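Local coordinates for protein octaprenyl Pyrophosphate Synthase (Helicobacter pylori, PDB 3TC1) that probably catalyses the stepwise condensation of isopentenyl pyrophosphate units onto an allylic pyrophosphate primer, building the C40 chain of octaprenyl pyrophosphate, at residues S170-A175 and K180-Y185; M37-L42 and A164-A169; Q238-L243 and I256-E261; E146-D151 and L231-L236. All coordinates share one frame; numbering follows the deposited sequence.

Contact 1 (S170-A175 and K180-Y185); sequences SLKSMA and KDAKIY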
loop_
_atom_site.group_PDB
_atom_site.type_symbol
_atom_site.label_atom_id
_atom_site.label_comp_id
_atom_site.label_asym_id
_atom_site.label_seq_id
_atom_site.Cartn_x
_atom_site.Cartn_y
_atom_site.Cartn_z
ATOM N N SER B 170 -6.444 16.652 3.749
ATOM C CA SER B 170 -6.129 17.214 2.443
ATOM C C SER B 170 -6.297 18.733 2.438
ATOM O O SER B 170 -5.473 19.454 1.874
ATOM C CB SER B 170 -7.022 16.595 1.364
ATOM O OG SER B 170 -6.779 15.206 1.249
ATOM N N LEU B 171 -7.364 19.214 3.067
ATOM C CA LEU B 171 -7.616 20.651 3.126
ATOM C C LEU B 171 -6.647 21.357 4.067
ATOM O O LEU B 171 -6.216 22.478 3.799
ATOM C CB LEU B 171 -9.060 20.913 3.557
ATOM C CG LEU B 171 -10.049 20.929 2.386
ATOM C CD1 LEU B 171 -11.466 20.740 2.881
ATOM C CD2 LEU B 171 -9.908 22.246 1.636
ATOM N N LYS B 172 -6.317 20.697 5.172
ATOM C CA LYS B 172 -5.392 21.252 6.149
ATOM C C LYS B 172 -4.026 21.398 5.485
ATOM O O LYS B 172 -3.330 22.394 5.682
ATOM C CB LYS B 172 -5.300 20.321 7.361
ATOM C CG LYS B 172 -4.427 20.829 8.497
ATOM C CD LYS B 172 -4.332 19.794 9.617
ATOM C CE LYS B 172 -3.403 20.251 10.733
ATOM N NZ LYS B 172 -3.317 19.245 11.832
ATOM N N SER B 173 -3.656 20.406 4.680
ATOM C CA SER B 173 -2.378 20.430 3.986
ATOM C C SER B 173 -2.292 21.557 2.956
ATOM O O SER B 173 -1.242 22.177 2.807
ATOM C CB SER B 173 -2.118 19.087 3.302
ATOM O OG SER B 173 -1.964 18.060 4.268
ATOM N N MET B 174 -3.385 21.824 2.245
ATOM C CA MET B 174 -3.362 22.895 1.252
ATOM C C MET B 174 -3.289 24.246 1.960
ATOM O O MET B 174 -2.597 25.167 1.505
ATOM C CB MET B 174 -4.602 22.836 0.357
ATOM C CG MET B 174 -4.603 23.883 -0.761
ATOM S SD MET B 174 -3.217 23.735 -1.918
ATOM C CE MET B 174 -3.848 22.526 -3.025
ATOM N N ALA B 175 -3.996 24.359 3.077
ATOM C CA ALA B 175 -3.995 25.591 3.851
ATOM C C ALA B 175 -2.570 25.876 4.331
ATOM O O ALA B 175 -2.104 27.018 4.281
ATOM C CB ALA B 175 -4.944 25.466 5.043
ATOM N N LYS B 180 -2.492 29.621 4.916
ATOM C CA LYS B 180 -3.791 29.940 5.405
ATOM C C LYS B 180 -4.113 29.286 6.726
ATOM O O LYS B 180 -3.449 28.514 7.087
ATOM C CB LYS B 180 -4.861 29.651 4.361
ATOM C CG LYS B 180 -4.750 30.436 3.170
ATOM C CD LYS B 180 -5.578 29.971 2.161
ATOM C CE LYS B 180 -6.817 30.543 2.208
ATOM N NZ LYS B 180 -6.922 31.635 1.279
ATOM N N ASP B 181 -5.205 29.581 7.362
ATOM C CA ASP B 181 -5.467 29.075 8.690
ATOM C C ASP B 181 -5.918 27.669 8.600
ATOM O O ASP B 181 -6.930 27.408 8.241
ATOM C CB ASP B 181 -6.580 29.879 9.246
ATOM C CG ASP B 181 -6.997 29.535 10.642
ATOM O OD1 ASP B 181 -7.012 28.457 11.059
ATOM O OD2 ASP B 181 -7.361 30.408 11.332
ATOM N N ALA B 182 -5.024 26.830 8.978
ATOM C CA ALA B 182 -5.107 25.446 8.834
ATOM C C ALA B 182 -6.245 24.897 9.655
ATOM O O ALA B 182 -6.836 24.014 9.258
ATOM C CB ALA B 182 -3.907 24.820 9.094
ATOM N N LYS B 183 -6.480 25.475 10.794
ATOM C CA LYS B 183 -7.568 25.035 11.692
ATOM C C LYS B 183 -8.948 25.213 11.080
ATOM O O LYS B 183 -9.801 24.334 11.149
ATOM C CB LYS B 183 -7.505 25.780 13.049
ATOM C CG LYS B 183 -8.567 25.268 14.037
ATOM C CD LYS B 183 -8.643 26.090 15.314
ATOM C CE LYS B 183 -9.033 27.566 15.048
ATOM N NZ LYS B 183 -10.426 27.771 14.534
ATOM N N ILE B 184 -9.151 26.362 10.462
ATOM C CA ILE B 184 -10.422 26.670 9.825
ATOM C C ILE B 184 -10.751 25.684 8.715
ATOM O O ILE B 184 -11.853 25.139 8.660
ATOM C CB ILE B 184 -10.424 28.100 9.222
ATOM C CG1 ILE B 184 -10.396 29.134 10.348
ATOM C CG2 ILE B 184 -11.643 28.276 8.333
ATOM C CD1 ILE B 184 -10.328 30.561 9.859
ATOM N N TYR B 185 -9.776 25.426 7.853
ATOM C CA TYR B 185 -9.992 24.517 6.743
ATOM C C TYR B 185 -9.992 23.038 7.110
ATOM O O TYR B 185 -10.631 22.234 6.434
ATOM C CB TYR B 185 -8.986 24.836 5.641
ATOM C CG TYR B 185 -9.272 26.190 5.026
ATOM C CD1 TYR B 185 -10.329 26.356 4.132
ATOM C CD2 TYR B 185 -8.541 27.320 5.397
ATOM C CE1 TYR B 185 -10.656 27.607 3.629
ATOM C CE2 TYR B 185 -8.863 28.580 4.900
ATOM C CZ TYR B 185 -9.921 28.716 4.017
ATOM O OH TYR B 185 -10.246 29.956 3.518
#
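The Tyr185 ring meets Ala175 obliquely: the methyl CB of Ala175 lies 4.1 Å from ring atom CD2 of Tyr185, a slanting approach by an aliphatic carbon. Tyr185 leaves its backbone with CG anti to the carbonyl carbon (chi1 -68°), which carries the far end of the ring away from residues 170-175 and leaves CB and CD2 to do the touching. The other flat group, the Asp181 carboxylate, turns inward to its own helix: OD1 of Asp181 accepts from Ile184 N at 3.1 Å, the donor standing above the carboxylate plane, which makes Asp181 an N-cap. Ala175 is the most heavily covered residue here, its CB lying 3.8 Å from Ala182 CA as well as against the ring. One turn earlier in the helix, Leu171 CB comes within 3.5 Å of Tyr185 O, while Lys172 CG lies 4.1 Å from Ala182 CB before its extended chain departs. One direct hydrogen bond spans the segments, Lys180 N to Ala175 O (2.7 Å, 168° at the hydrogen). With Ala175 packed at Ala182, the start of the second helix, a four-residue connection and the Asp181 N-cap turn helix 152-177 into helix 182-205, a helical hairpin of the all-alpha fold.

Contact 2 (M37-L42 and A164-A169); sequences MLRSKL and AHFIEA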
loop_
_atom_site.group_PDB
_atom_site.type_symbol
_atom_site.label_atom_id
_atom_site.label_comp_id
_atom_site.label_asym_id
_atom_site.label_seq_id
_atom_site.Cartn_x
_atom_site.Cartn_y
_atom_site.Cartn_z
ATOM N N MET B 37 -12.503 13.753 -8.936
ATOM C CA MET B 37 -11.468 14.559 -8.300
ATOM C C MET B 37 -12.079 15.558 -7.328
ATOM O O MET B 37 -11.719 16.738 -7.306
ATOM C CB MET B 37 -10.614 15.281 -9.343
ATOM C CG MET B 37 -9.572 14.383 -9.982
ATOM S SD MET B 37 -8.393 15.286 -10.993
ATOM C CE MET B 37 -9.317 15.447 -12.465
ATOM N N LEU B 38 -13.009 15.066 -6.522
ATOM C CA LEU B 38 -13.679 15.886 -5.527
ATOM C C LEU B 38 -12.671 16.557 -4.597
ATOM O O LEU B 38 -12.806 17.736 -4.258
ATOM C CB LEU B 38 -14.639 15.022 -4.708
ATOM C CG LEU B 38 -15.218 15.684 -3.462
ATOM C CD1 LEU B 38 -15.921 16.977 -3.843
ATOM C CD2 LEU B 38 -16.174 14.727 -2.778
ATOM N N ARG B 39 -11.656 15.801 -4.191
ATOM C CA ARG B 39 -10.659 16.335 -3.282
ATOM C C ARG B 39 -9.838 17.459 -3.882
ATOM O O ARG B 39 -9.553 18.415 -3.186
ATOM C CB ARG B 39 -9.807 15.196 -2.700
ATOM C CG ARG B 39 -10.674 14.265 -1.839
ATOM C CD ARG B 39 -10.071 12.906 -1.549
ATOM N NE ARG B 39 -11.036 12.017 -0.891
ATOM C CZ ARG B 39 -12.080 11.449 -1.492
ATOM N NH1 ARG B 39 -12.898 10.667 -0.801
ATOM N NH2 ARG B 39 -12.293 11.625 -2.789
ATOM N N SER B 40 -9.509 17.385 -5.167
ATOM C CA SER B 40 -8.761 18.458 -5.813
ATOM C C SER B 40 -9.627 19.722 -5.908
ATOM O O SER B 40 -9.131 20.835 -5.727
ATOM C CB SER B 40 -8.316 18.038 -7.215
ATOM O OG SER B 40 -7.300 17.052 -7.146
ATOM N N LYS B 41 -10.916 19.545 -6.184
ATOM C CA LYS B 41 -11.830 20.683 -6.307
ATOM C C LYS B 41 -11.904 21.435 -4.986
ATOM O O LYS B 41 -11.893 22.668 -4.953
ATOM C CB LYS B 41 -13.235 20.215 -6.709
ATOM C CG LYS B 41 -13.345 19.630 -8.113
ATOM C CD LYS B 41 -14.755 19.109 -8.351
ATOM C CE LYS B 41 -14.950 18.591 -9.765
ATOM N NZ LYS B 41 -16.364 18.145 -9.980
ATOM N N LEU B 42 -11.979 20.684 -3.896
ATOM C CA LEU B 42 -12.029 21.278 -2.567
ATOM C C LEU B 42 -10.742 22.029 -2.250
ATOM O O LEU B 42 -10.778 23.157 -1.752
ATOM C CB LEU B 42 -12.255 20.190 -1.520
ATOM C CG LEU B 42 -13.665 19.608 -1.497
ATOM C CD1 LEU B 42 -13.730 18.421 -0.551
ATOM C CD2 LEU B 42 -14.635 20.698 -1.067
ATOM N N ALA B 164 -13.823 10.918 6.319
ATOM C CA ALA B 164 -13.711 12.274 6.845
ATOM C C ALA B 164 -12.314 12.829 7.088
ATOM O O ALA B 164 -11.985 13.907 6.595
ATOM C CB ALA B 164 -14.546 12.399 8.111
ATOM N N HIS B 165 -11.500 12.111 7.854
ATOM C CA HIS B 165 -10.150 12.573 8.173
ATOM C C HIS B 165 -9.224 12.811 6.987
ATOM O O HIS B 165 -8.356 13.676 7.046
ATOM C CB HIS B 165 -9.490 11.613 9.164
ATOM C CG HIS B 165 -10.028 11.732 10.556
ATOM N ND1 HIS B 165 -9.925 12.890 11.296
ATOM C CD2 HIS B 165 -10.697 10.847 11.333
ATOM C CE1 HIS B 165 -10.506 12.713 12.471
ATOM N NE2 HIS B 165 -10.982 11.482 12.519
ATOM N N PHE B 166 -9.389 12.043 5.917
ATOM C CA PHE B 166 -8.552 12.226 4.741
ATOM C C PHE B 166 -8.879 13.569 4.077
ATOM O O PHE B 166 -7.977 14.318 3.687
ATOM C CB PHE B 166 -8.759 11.058 3.772
ATOM C CG PHE B 166 -7.956 11.156 2.507
ATOM C CD1 PHE B 166 -6.677 11.708 2.510
ATOM C CD2 PHE B 166 -8.464 10.659 1.313
ATOM C CE1 PHE B 166 -5.917 11.761 1.337
ATOM C CE2 PHE B 166 -7.714 10.705 0.139
ATOM C CZ PHE B 166 -6.437 11.258 0.153
ATOM N N ILE B 167 -10.165 13.884 3.948
ATOM C CA ILE B 167 -10.551 15.161 3.348
ATOM C C ILE B 167 -10.066 16.276 4.279
ATOM O O ILE B 167 -9.537 17.297 3.831
ATOM C CB ILE B 167 -12.085 15.252 3.148
ATOM C CG1 ILE B 167 -12.527 14.192 2.136
ATOM C CG2 ILE B 167 -12.475 16.646 2.642
ATOM C CD1 ILE B 167 -14.036 14.085 1.949
ATOM N N GLU B 168 -10.240 16.068 5.578
ATOM C CA GLU B 168 -9.779 17.037 6.567
ATOM C C GLU B 168 -8.283 17.277 6.378
ATOM O O GLU B 168 -7.828 18.423 6.325
ATOM C CB GLU B 168 -10.017 16.507 7.981
ATOM C CG GLU B 168 -9.328 17.326 9.066
ATOM C CD GLU B 168 -9.437 16.696 10.440
ATOM O OE1 GLU B 168 -9.207 15.477 10.554
ATOM O OE2 GLU B 168 -9.739 17.421 11.409
ATOM N N ALA B 169 -7.524 16.184 6.280
ATOM C CA ALA B 169 -6.073 16.262 6.114
ATOM C C ALA B 169 -5.662 16.894 4.793
ATOM O O ALA B 169 -4.640 17.581 4.713
ATOM C CB ALA B 169 -5.456 14.869 6.236
#
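Arg39 and Phe166 meet in the interior of the all-helical prenyl synthase fold, where the short helix 38-44 runs beside helix 152-177. By sequence, Arg39 probably stands at the position of the arginine in the family's G-K-x-x-R motif, with the lysine-x-x-arginine spacing kept; in relatives that arginine helps to bind the pyrophosphate of isopentenyl pyrophosphate. Its side chain lies about 11 Å from a bound magnesium ion, near it but not a ligand. The two short helical segments run in roughly the same direction, 38° apart, with axes 10.8 Å from each other at closest approach, so side chains have to span the distance. Arg39 does so with a chain extended from CG to NE that crosses Phe166 at about a right angle. Its CD stands 3.6 Å from Phe166 CE2, and its NE is equally close, 3.6 Å, to Phe166 CD2. The guanidinium and ring planes are inclined by 27°, and the approach is oblique. Phe166 sets CG trans to its own backbone N (chi1 179°), a choice that swings the ring toward the arginine. Gln70 of helix 53-80 also touches both Arg39 and Phe166. Ile167 contributes both branches: CG1 reaches Arg39 NE at 4.0 Å. The other branch, CG2 of Ile167, rests 3.9 Å from Leu42 CD1.

Contact 3 (Q238-L243 and I256-E261); sequences QHDQGL and IEWTKE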
loop_
_atom_site.group_PDB
_atom_site.type_symbol
_atom_site.label_atom_id
_atom_site.label_comp_id
_atom_site.label_asym_id
_atom_site.label_seq_id
_atom_site.Cartn_x
_atom_site.Cartn_y
_atom_site.Cartn_z
ATOM N N GLN B 238 -39.543 -5.755 17.652
ATOM C CA GLN B 238 -38.786 -6.988 17.786
ATOM C C GLN B 238 -38.889 -7.894 16.555
ATOM O O GLN B 238 -37.893 -8.466 16.103
ATOM C CB GLN B 238 -39.298 -7.701 19.031
ATOM C CG GLN B 238 -38.524 -8.893 19.499
ATOM C CD GLN B 238 -39.115 -9.421 20.788
ATOM O OE1 GLN B 238 -39.088 -8.742 21.815
ATOM N NE2 GLN B 238 -39.678 -10.623 20.738
ATOM N N HIS B 239 -40.093 -8.023 16.009
ATOM C CA HIS B 239 -40.302 -8.861 14.835
ATOM C C HIS B 239 -39.500 -8.370 13.629
ATOM O O HIS B 239 -38.783 -9.148 12.991
ATOM C CB HIS B 239 -41.789 -8.914 14.462
ATOM C CG HIS B 239 -42.066 -9.665 13.197
ATOM N ND1 HIS B 239 -41.997 -11.041 13.114
ATOM C CD2 HIS B 239 -42.377 -9.234 11.951
ATOM C CE1 HIS B 239 -42.253 -11.421 11.878
ATOM N NE2 HIS B 239 -42.487 -10.341 11.149
ATOM N N ASP B 240 -39.618 -7.084 13.313
ATOM C CA ASP B 240 -38.901 -6.538 12.166
ATOM C C ASP B 240 -37.391 -6.518 12.381
ATOM O O ASP B 240 -36.627 -6.651 11.422
ATOM C CB ASP B 240 -39.400 -5.129 11.830
ATOM C CG ASP B 240 -40.844 -5.119 11.329
ATOM O OD1 ASP B 240 -41.295 -6.143 10.768
ATOM O OD2 ASP B 240 -41.519 -4.078 11.480
ATOM N N GLN B 241 -36.960 -6.343 13.628
ATOM C CA GLN B 241 -35.529 -6.339 13.913
ATOM C C GLN B 241 -34.975 -7.706 13.527
ATOM O O GLN B 241 -33.892 -7.810 12.944
ATOM C CB GLN B 241 -35.259 -6.053 15.396
ATOM C CG GLN B 241 -35.552 -4.616 15.814
ATOM C CD GLN B 241 -35.104 -4.316 17.232
ATOM O OE1 GLN B 241 -35.422 -5.054 18.158
ATOM N NE2 GLN B 241 -34.367 -3.222 17.408
ATOM N N GLY B 242 -35.734 -8.753 13.843
ATOM C CA GLY B 242 -35.310 -10.100 13.495
ATOM C C GLY B 242 -35.176 -10.242 11.987
ATOM O O GLY B 242 -34.206 -10.816 11.482
ATOM N N LEU B 243 -36.152 -9.710 11.258
ATOM C CA LEU B 243 -36.124 -9.782 9.803
ATOM C C LEU B 243 -34.940 -9.012 9.221
ATOM O O LEU B 243 -34.229 -9.517 8.350
ATOM C CB LEU B 243 -37.426 -9.234 9.206
ATOM C CG LEU B 243 -38.712 -10.045 9.405
ATOM C CD1 LEU B 243 -39.878 -9.343 8.698
ATOM C CD2 LEU B 243 -38.525 -11.449 8.847
ATOM N N ILE B 256 -34.952 -5.635 -0.826
ATOM C CA ILE B 256 -34.841 -4.214 -1.118
ATOM C C ILE B 256 -36.206 -3.530 -0.952
ATOM O O ILE B 256 -36.317 -2.504 -0.278
ATOM C CB ILE B 256 -34.300 -3.984 -2.548
ATOM C CG1 ILE B 256 -32.805 -4.338 -2.585
ATOM C CG2 ILE B 256 -34.510 -2.529 -2.966
ATOM C CD1 ILE B 256 -32.189 -4.309 -3.973
ATOM N N GLU B 257 -37.251 -4.104 -1.544
ATOM C CA GLU B 257 -38.579 -3.508 -1.417
ATOM C C GLU B 257 -39.044 -3.427 0.037
ATOM O O GLU B 257 -39.608 -2.414 0.457
ATOM C CB GLU B 257 -39.604 -4.279 -2.258
ATOM C CG GLU B 257 -39.406 -4.095 -3.756
ATOM C CD GLU B 257 -39.256 -2.625 -4.152
ATOM O OE1 GLU B 257 -40.167 -1.828 -3.841
ATOM O OE2 GLU B 257 -38.230 -2.264 -4.770
ATOM N N TRP B 258 -38.806 -4.484 0.811
ATOM C CA TRP B 258 -39.201 -4.482 2.215
ATOM C C TRP B 258 -38.457 -3.364 2.961
ATOM O O TRP B 258 -39.046 -2.616 3.747
ATOM C CB TRP B 258 -38.876 -5.838 2.857
ATOM C CG TRP B 258 -39.272 -5.947 4.312
ATOM C CD1 TRP B 258 -40.493 -6.325 4.813
ATOM C CD2 TRP B 258 -38.438 -5.682 5.449
ATOM N NE1 TRP B 258 -40.462 -6.317 6.192
ATOM C CE2 TRP B 258 -39.216 -5.924 6.607
ATOM C CE3 TRP B 258 -37.107 -5.263 5.603
ATOM C CZ2 TRP B 258 -38.705 -5.760 7.902
ATOM C CZ3 TRP B 258 -36.601 -5.102 6.889
ATOM C CH2 TRP B 258 -37.401 -5.350 8.021
ATOM N N THR B 259 -37.157 -3.253 2.702
ATOM C CA THR B 259 -36.322 -2.240 3.338
ATOM C C THR B 259 -36.779 -0.821 2.996
ATOM O O THR B 259 -36.772 0.070 3.853
ATOM C CB THR B 259 -34.842 -2.399 2.907
ATOM O OG1 THR B 259 -34.383 -3.711 3.255
ATOM C CG2 THR B 259 -33.975 -1.376 3.597
ATOM N N LYS B 260 -37.164 -0.596 1.745
ATOM C CA LYS B 260 -37.619 0.735 1.360
ATOM C C LYS B 260 -38.906 1.120 2.081
ATOM O O LYS B 260 -39.098 2.281 2.450
ATOM C CB LYS B 260 -37.815 0.822 -0.157
ATOM C CG LYS B 260 -36.506 0.805 -0.925
ATOM C CD LYS B 260 -36.678 1.229 -2.375
ATOM C CE LYS B 260 -37.487 0.227 -3.166
ATOM N NZ LYS B 260 -37.519 0.581 -4.617
ATOM N N GLU B 261 -39.789 0.147 2.281
ATOM C CA GLU B 261 -41.049 0.405 2.976
ATOM C C GLU B 261 -40.786 0.754 4.432
ATOM O O GLU B 261 -41.436 1.636 4.988
ATOM C CB GLU B 261 -41.967 -0.816 2.917
ATOM C CG GLU B 261 -42.334 -1.256 1.516
ATOM C CD GLU B 261 -43.362 -2.366 1.515
ATOM O OE1 GLU B 261 -43.389 -3.159 2.479
ATOM O OE2 GLU B 261 -44.140 -2.452 0.545
HETATM O O HOH W 1 -42.550 -6.748 8.402
#
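Trp258 crosses to Asp240 and Leu243 with its indole alone. From CB, the first torsion places CG trans to the backbone N (chi1 -179°), a torsion that brings the indole across to residues 238-243. Along the pyrrole side, NE1 of Trp258 donates to a water 3.1 Å away that lies in the ring plane at its edge; the same water gives a hydrogen to Asp240 OD1 at 2.7 Å, so a single molecule couples the indole N-H to the carboxylate. NE1 and its neighbour CE2 also feel the Leu243 methyl CD1, which makes its nearest approach at Trp258 CZ2, 3.9 Å. These contacts join two successive short helices, 238-246 and 253-265, at the periphery of the all-alpha fold; the centre of the contact lies about 28 Å from the centre of the chain. The helices are far enough apart there that the nearest CA pair, Leu243 and Trp258, is 9.8 Å across, and the indole fills the interval. Further out, Asp240 OD1 lies at the ring edge, 3.9 Å from Trp258 CZ2, with carboxylate and ring planes turned 77° from each other. Tyr247 adds an edge-to-face ring contact to the indole, while Asp240 OD2 makes a salt bridge to Lys262. At the tip, CH2 of Trp258 lies 3.7 Å from the backbone O of Asp240 and 4.1 Å from Leu243 CB.

Contact 4 (E146-D151 and L231-L236); sequences ECFNSD and LLYEKL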
loop_
_atom_site.group_PDB
_atom_site.type_symbol
_atom_site.label_atom_id
_atom_site.label_comp_id
_atom_site.label_asym_id
_atom_site.label_seq_id
_atom_site.Cartn_x
_atom_site.Cartn_y
_atom_site.Cartn_z
ATOM N N GLU B 146 -18.524 -8.169 9.662
ATOM C CA GLU B 146 -18.682 -9.619 9.746
ATOM C C GLU B 146 -20.068 -10.019 10.249
ATOM O O GLU B 146 -20.507 -11.148 10.041
ATOM C CB GLU B 146 -17.615 -10.231 10.656
ATOM C CG GLU B 146 -16.242 -10.349 10.016
ATOM C CD GLU B 146 -15.272 -11.145 10.869
ATOM O OE1 GLU B 146 -15.586 -12.310 11.196
ATOM O OE2 GLU B 146 -14.197 -10.609 11.211
ATOM N N CYS B 147 -20.749 -9.100 10.924
ATOM C CA CYS B 147 -22.091 -9.384 11.429
ATOM C C CYS B 147 -22.870 -8.086 11.563
ATOM O O CYS B 147 -22.280 -7.006 11.593
ATOM C CB CYS B 147 -22.023 -10.093 12.786
ATOM S SG CYS B 147 -21.397 -9.080 14.135
ATOM N N PHE B 148 -24.193 -8.189 11.630
ATOM C CA PHE B 148 -25.022 -7.000 11.763
ATOM C C PHE B 148 -24.515 -6.175 12.939
ATOM O O PHE B 148 -24.226 -6.720 14.005
ATOM C CB PHE B 148 -26.483 -7.387 12.006
ATOM C CG PHE B 148 -27.398 -6.207 12.175
ATOM C CD1 PHE B 148 -27.924 -5.552 11.066
ATOM C CD2 PHE B 148 -27.706 -5.730 13.447
ATOM C CE1 PHE B 148 -28.744 -4.436 11.225
ATOM C CE2 PHE B 148 -28.520 -4.619 13.617
ATOM C CZ PHE B 148 -29.041 -3.970 12.504
ATOM N N ASN B 149 -24.400 -4.864 12.741
ATOM C CA ASN B 149 -23.929 -3.973 13.800
ATOM C C ASN B 149 -24.966 -2.925 14.194
ATOM O O ASN B 149 -25.490 -2.216 13.337
ATOM C CB ASN B 149 -22.655 -3.243 13.364
ATOM C CG ASN B 149 -22.293 -2.118 14.312
ATOM O OD1 ASN B 149 -22.188 -2.332 15.519
ATOM N ND2 ASN B 149 -22.110 -0.910 13.775
ATOM N N SER B 150 -25.244 -2.815 15.490
ATOM C CA SER B 150 -26.212 -1.835 15.968
ATOM C C SER B 150 -25.534 -0.721 16.770
ATOM O O SER B 150 -26.202 0.193 17.256
ATOM C CB SER B 150 -27.267 -2.516 16.844
ATOM O OG SER B 150 -26.699 -2.926 18.074
ATOM N N ASP B 151 -24.212 -0.806 16.912
ATOM C CA ASP B 151 -23.459 0.200 17.662
ATOM C C ASP B 151 -23.104 1.349 16.727
ATOM O O ASP B 151 -22.190 1.231 15.908
ATOM C CB ASP B 151 -22.172 -0.405 18.235
ATOM C CG ASP B 151 -21.435 0.553 19.172
ATOM O OD1 ASP B 151 -21.636 1.784 19.070
ATOM O OD2 ASP B 151 -20.640 0.071 20.005
ATOM N N LEU B 231 -30.416 3.737 12.153
ATOM C CA LEU B 231 -31.565 4.522 12.605
ATOM C C LEU B 231 -32.855 3.706 12.506
ATOM O O LEU B 231 -33.721 3.789 13.376
ATOM C CB LEU B 231 -31.682 5.809 11.780
ATOM C CG LEU B 231 -30.527 6.810 11.933
ATOM C CD1 LEU B 231 -30.752 8.007 11.026
ATOM C CD2 LEU B 231 -30.428 7.257 13.390
ATOM N N LEU B 232 -32.981 2.916 11.443
ATOM C CA LEU B 232 -34.165 2.075 11.265
ATOM C C LEU B 232 -34.250 1.041 12.381
ATOM O O LEU B 232 -35.292 0.868 13.006
ATOM C CB LEU B 232 -34.120 1.342 9.914
ATOM C CG LEU B 232 -35.294 0.372 9.690
ATOM C CD1 LEU B 232 -36.612 1.157 9.671
ATOM C CD2 LEU B 232 -35.110 -0.386 8.384
ATOM N N TYR B 233 -33.137 0.354 12.626
ATOM C CA TYR B 233 -33.070 -0.680 13.657
ATOM C C TYR B 233 -33.548 -0.192 15.026
ATOM O O TYR B 233 -34.183 -0.935 15.773
ATOM C CB TYR B 233 -31.633 -1.199 13.789
ATOM C CG TYR B 233 -31.500 -2.311 14.800
ATOM C CD1 TYR B 233 -31.916 -3.606 14.495
ATOM C CD2 TYR B 233 -30.996 -2.063 16.075
ATOM C CE1 TYR B 233 -31.836 -4.627 15.436
ATOM C CE2 TYR B 233 -30.914 -3.075 17.024
ATOM C CZ TYR B 233 -31.333 -4.353 16.695
ATOM O OH TYR B 233 -31.239 -5.361 17.619
ATOM N N GLU B 234 -33.210 1.048 15.357
ATOM C CA GLU B 234 -33.600 1.650 16.630
ATOM C C GLU B 234 -35.110 1.902 16.758
ATOM O O GLU B 234 -35.613 2.108 17.865
ATOM C CB GLU B 234 -32.848 2.973 16.821
ATOM C CG GLU B 234 -31.388 2.803 17.217
ATOM C CD GLU B 234 -30.542 4.024 16.898
ATOM O OE1 GLU B 234 -31.049 5.159 17.027
ATOM O OE2 GLU B 234 -29.361 3.847 16.529
ATOM N N LYS B 235 -35.827 1.881 15.637
ATOM C CA LYS B 235 -37.277 2.128 15.633
ATOM C C LYS B 235 -38.118 0.875 15.387
ATOM O O LYS B 235 -39.312 0.857 15.695
ATOM C CB LYS B 235 -37.642 3.146 14.546
ATOM C CG LYS B 235 -36.919 4.473 14.608
ATOM C CD LYS B 235 -37.585 5.438 15.568
ATOM C CE LYS B 235 -36.912 6.802 15.506
ATOM N NZ LYS B 235 -36.939 7.372 14.129
ATOM N N LEU B 236 -37.508 -0.161 14.822
ATOM C CA LEU B 236 -38.225 -1.396 14.504
ATOM C C LEU B 236 -38.700 -2.183 15.713
ATOM O O LEU B 236 -38.061 -2.174 16.764
ATOM C CB LEU B 236 -37.344 -2.320 13.660
ATOM C CG LEU B 236 -36.910 -1.857 12.269
ATOM C CD1 LEU B 236 -35.966 -2.893 11.660
ATOM C CD2 LEU B 236 -38.137 -1.658 11.390
HETATM O O HOH W 2 -28.735 0.913 16.480
#
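The loop that links helix 121-144 to helix 152-177 passes helix 227-233 at Tyr233, with Phe148 and Ser150 on the loop side. Both aromatic side chains have CG trans to the backbone N, Tyr233 with chi1 -178°, and each is directed at the opposing segment. Phe148 presents the outer end of its ring: CE2 sits 3.6 Å above one face of the Tyr233 ring plane, offset toward the rim, and CZ comes within 3.5 Å of Tyr233 CD1. With the centroids of the Phe148 and Tyr233 rings 5.0 Å apart and the planes 52° from parallel, the two rings form an oblique aromatic pair. Ser150 adds its CB, 3.7 Å from Tyr233 CE2. The loop holds its own shape through Asn149, whose OD1 takes Asp151 N at 2.9 Å in an Asx turn while its ND2 donates back to Asp151 O. A water gives one hydrogen to Ser150 O at 2.7 Å and one to Glu234 OE2 at 3.0 Å; Glu234 OE1 is in a salt bridge with Lys152. No direct hydrogen bond joins the two segments, so between them the contact is mainly carbon packing, with one water bridging two acceptors, its two donated hydrogens suiting both sides.

How the contacts relate
The four contacts fall into two neighbouring pairs. Contacts 1 and 2 share helix 152-177, have centres 11 Å apart and touch where Leu171 CD2 packs on Leu42 O at 3.6 Å. Contacts 3 and 4, also 11 Å between centres, adjoin through successive helices: Gln241 NE2 probably hydrogen-bonds Tyr233 O at 2.8 Å. Contacts 1 and 3 lie on opposite sides of the chain's centre, their centres 43 Å apart. Contacts 2 and 4 alternate along the sequence, and their nearest atoms are about 16 Å apart. The side chain of Arg39, the probable substrate-binding arginine, puts contact 2 near the magnesium ion.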